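Local coordinates for Pe family protein (Mycobacterium smegmatis, PDB 3Q4H) that is a secreted WXG100-family protein of the CFP-10 subfamily that probably pairs with an ESAT-6-like partner protein in a helical complex, at residues Gln11-Glu16 with Ser83-Asp88. Numbering follows the deposited sequence.
Sequences QLIASE and SYVAQD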
loop_
_atom_site.group_PDB
_atom_site.type_symbol
_atom_site.label_atom_id
_atom_site.label_comp_id
_atom_site.label_asym_id
_atom_site.label_seq_id
_atom_site.Cartn_x
_atom_site.Cartn_y
_atom_site.Cartn_z
ATOM N N GLN A 11 5.237 -15.833 -2.505
ATOM C CA GLN A 11 5.625 -15.349 -1.185
ATOM C C GLN A 11 6.373 -14.027 -1.292
ATOM O O GLN A 11 6.103 -13.095 -0.539
ATOM C CB GLN A 11 6.466 -16.389 -0.455
ATOM C CG GLN A 11 5.670 -17.630 -0.099
ATOM C CD GLN A 11 6.476 -18.673 0.658
ATOM O OE1 GLN A 11 6.337 -19.875 0.420
ATOM N NE2 GLN A 11 7.323 -18.219 1.577
ATOM N N LEU A 12 7.296 -13.950 -2.246
ATOM C CA LEU A 12 8.066 -12.734 -2.488
ATOM C C LEU A 12 7.162 -11.574 -2.885
ATOM O O LEU A 12 7.221 -10.503 -2.279
ATOM C CB LEU A 12 9.100 -12.979 -3.584
ATOM C CG LEU A 12 10.063 -11.839 -3.927
ATOM C CD1 LEU A 12 10.873 -11.377 -2.701
ATOM C CD2 LEU A 12 10.997 -12.257 -5.073
ATOM N N ILE A 13 6.338 -11.799 -3.910
ATOM C CA ILE A 13 5.356 -10.824 -4.387
ATOM C C ILE A 13 4.496 -10.325 -3.237
ATOM O O ILE A 13 4.262 -9.126 -3.109
ATOM C CB ILE A 13 4.413 -11.448 -5.441
ATOM C CG1 ILE A 13 5.162 -11.733 -6.743
ATOM C CG2 ILE A 13 3.204 -10.542 -5.713
ATOM C CD1 ILE A 13 4.428 -12.677 -7.656
ATOM N N ALA A 14 4.025 -11.252 -2.408
ATOM C CA ALA A 14 3.188 -10.901 -1.276
ATOM C C ALA A 14 4.004 -10.050 -0.311
ATOM O O ALA A 14 3.595 -8.950 0.041
ATOM C CB ALA A 14 2.654 -12.147 -0.593
ATOM N N SER A 15 5.179 -10.538 0.077
ATOM C CA SER A 15 6.034 -9.814 1.023
ATOM C C SER A 15 6.316 -8.389 0.573
ATOM O O SER A 15 6.328 -7.473 1.379
ATOM C CB SER A 15 7.361 -10.547 1.234
ATOM O OG SER A 15 7.180 -11.717 2.012
ATOM N N GLU A 16 6.550 -8.213 -0.721
ATOM C CA GLU A 16 6.908 -6.914 -1.247
ATOM C C GLU A 16 5.684 -6.018 -1.323
ATOM O O GLU A 16 5.762 -4.834 -0.979
ATOM C CB GLU A 16 7.582 -7.054 -2.613
ATOM C CG GLU A 16 9.011 -7.609 -2.520
ATOM C CD GLU A 16 9.678 -7.803 -3.870
ATOM O OE1 GLU A 16 8.996 -7.702 -4.907
ATOM O OE2 GLU A 16 10.891 -8.068 -3.892
ATOM N N SER A 83 5.188 -5.739 -8.428
ATOM C CA SER A 83 4.590 -5.667 -9.755
ATOM C C SER A 83 5.477 -6.320 -10.815
ATOM O O SER A 83 5.000 -7.164 -11.586
ATOM C CB SER A 83 4.320 -4.224 -10.154
ATOM O OG SER A 83 3.649 -4.178 -11.408
ATOM N N TYR A 84 6.757 -5.935 -10.843
ATOM C CA TYR A 84 7.725 -6.480 -11.805
ATOM C C TYR A 84 7.862 -8.001 -11.695
ATOM O O TYR A 84 7.886 -8.695 -12.708
ATOM C CB TYR A 84 9.109 -5.821 -11.646
ATOM C CG TYR A 84 10.147 -6.314 -12.644
ATOM C CD1 TYR A 84 10.449 -5.579 -13.786
ATOM C CD2 TYR A 84 10.816 -7.530 -12.450
ATOM C CE1 TYR A 84 11.399 -6.037 -14.713
ATOM C CE2 TYR A 84 11.758 -7.998 -13.366
ATOM C CZ TYR A 84 12.047 -7.247 -14.495
ATOM O OH TYR A 84 12.981 -7.706 -15.401
ATOM N N VAL A 85 7.953 -8.511 -10.471
ATOM C CA VAL A 85 8.024 -9.959 -10.259
ATOM C C VAL A 85 6.762 -10.660 -10.739
ATOM O O VAL A 85 6.838 -11.742 -11.320
ATOM C CB VAL A 85 8.229 -10.325 -8.779
ATOM C CG1 VAL A 85 8.110 -11.846 -8.591
ATOM C CG2 VAL A 85 9.571 -9.809 -8.280
ATOM N N ALA A 86 5.608 -10.042 -10.480
ATOM C CA ALA A 86 4.312 -10.586 -10.902
ATOM C C ALA A 86 4.194 -10.621 -12.423
ATOM O O ALA A 86 3.839 -11.649 -13.007
ATOM C CB ALA A 86 3.172 -9.764 -10.312
ATOM N N GLN A 87 4.492 -9.489 -13.057
ATOM C CA GLN A 87 4.407 -9.387 -14.510
ATOM C C GLN A 87 5.479 -10.242 -15.202
ATOM O O GLN A 87 5.188 -10.891 -16.209
ATOM C CB GLN A 87 4.463 -7.918 -14.953
ATOM C CG GLN A 87 3.248 -7.125 -14.467
ATOM C CD GLN A 87 3.292 -5.644 -14.813
ATOM O OE1 GLN A 87 3.122 -5.262 -15.971
ATOM N NE2 GLN A 87 3.484 -4.800 -13.797
ATOM N N ASP A 88 6.694 -10.259 -14.643
ATOM C CA ASP A 88 7.793 -11.103 -15.148
ATOM C C ASP A 88 7.474 -12.589 -15.025
ATOM O O ASP A 88 7.833 -13.375 -15.905
ATOM C CB ASP A 88 9.098 -10.812 -14.395
ATOM C CG ASP A 88 10.275 -11.606 -14.932
ATOM O OD1 ASP A 88 10.961 -11.104 -15.848
ATOM O OD2 ASP A 88 10.523 -12.730 -14.433
#
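Helix 8-38 and helix 79-94, from the two ends of the chain, illustrate how antiparallel helices can be joined by a few branched side chains. Their local axes run at 152° and come no closer than 9.2 Å, with Ile13 facing Val85. The tight part is the oblique crossing of these two residues. Ile13 starts off to one side of the opposing helix, but CG1, anti to the carbonyl carbon, and the extended chi2 of 164° carry the branch across. Its CG1 lies 3.5 Å from CG1 of Val85, which is itself anti to the backbone N (chi1 173°). Beyond this, CD1 of Ile13 reaches the backbone, 3.9 Å from Ala86 CA, with the small Ala86 methyl alongside.

The other branch of Val85 has longer approaches. Leu12 offers CD2 at 4.3 Å from Val85 CG2, while the extended chain of Glu16, crossing Val85 at about a right angle, brings OE1 to 4.0 Å from that same methyl. The Glu16 side chain also rests on Ala81 and Ser82, and another protein's chain packs over this looser side, against Leu12, Ser15 and Glu16. Ser15 OG donates to Gln11 O, which also accepts from Ser15 N, the hydroxyl sitting above the carbonyl plane. On helix 79-94, Gln87 NE2 donates to Ser83 OG, and each hydrogen-bonds to a carboxylate oxygen of Asp71 of a second copy of this protein, whose Ala31 packs on Ile13.

With 203 Å² buried in all, this modest surface contact sets helix 79-94 against the N-terminal end of the WXG100 helical hairpin (8-38 and 47-77). Its methyl and methylene contacts are consistent with van der Waals packing and some hydrophobic burial, the directional bonds staying within each helix or going to that second copy.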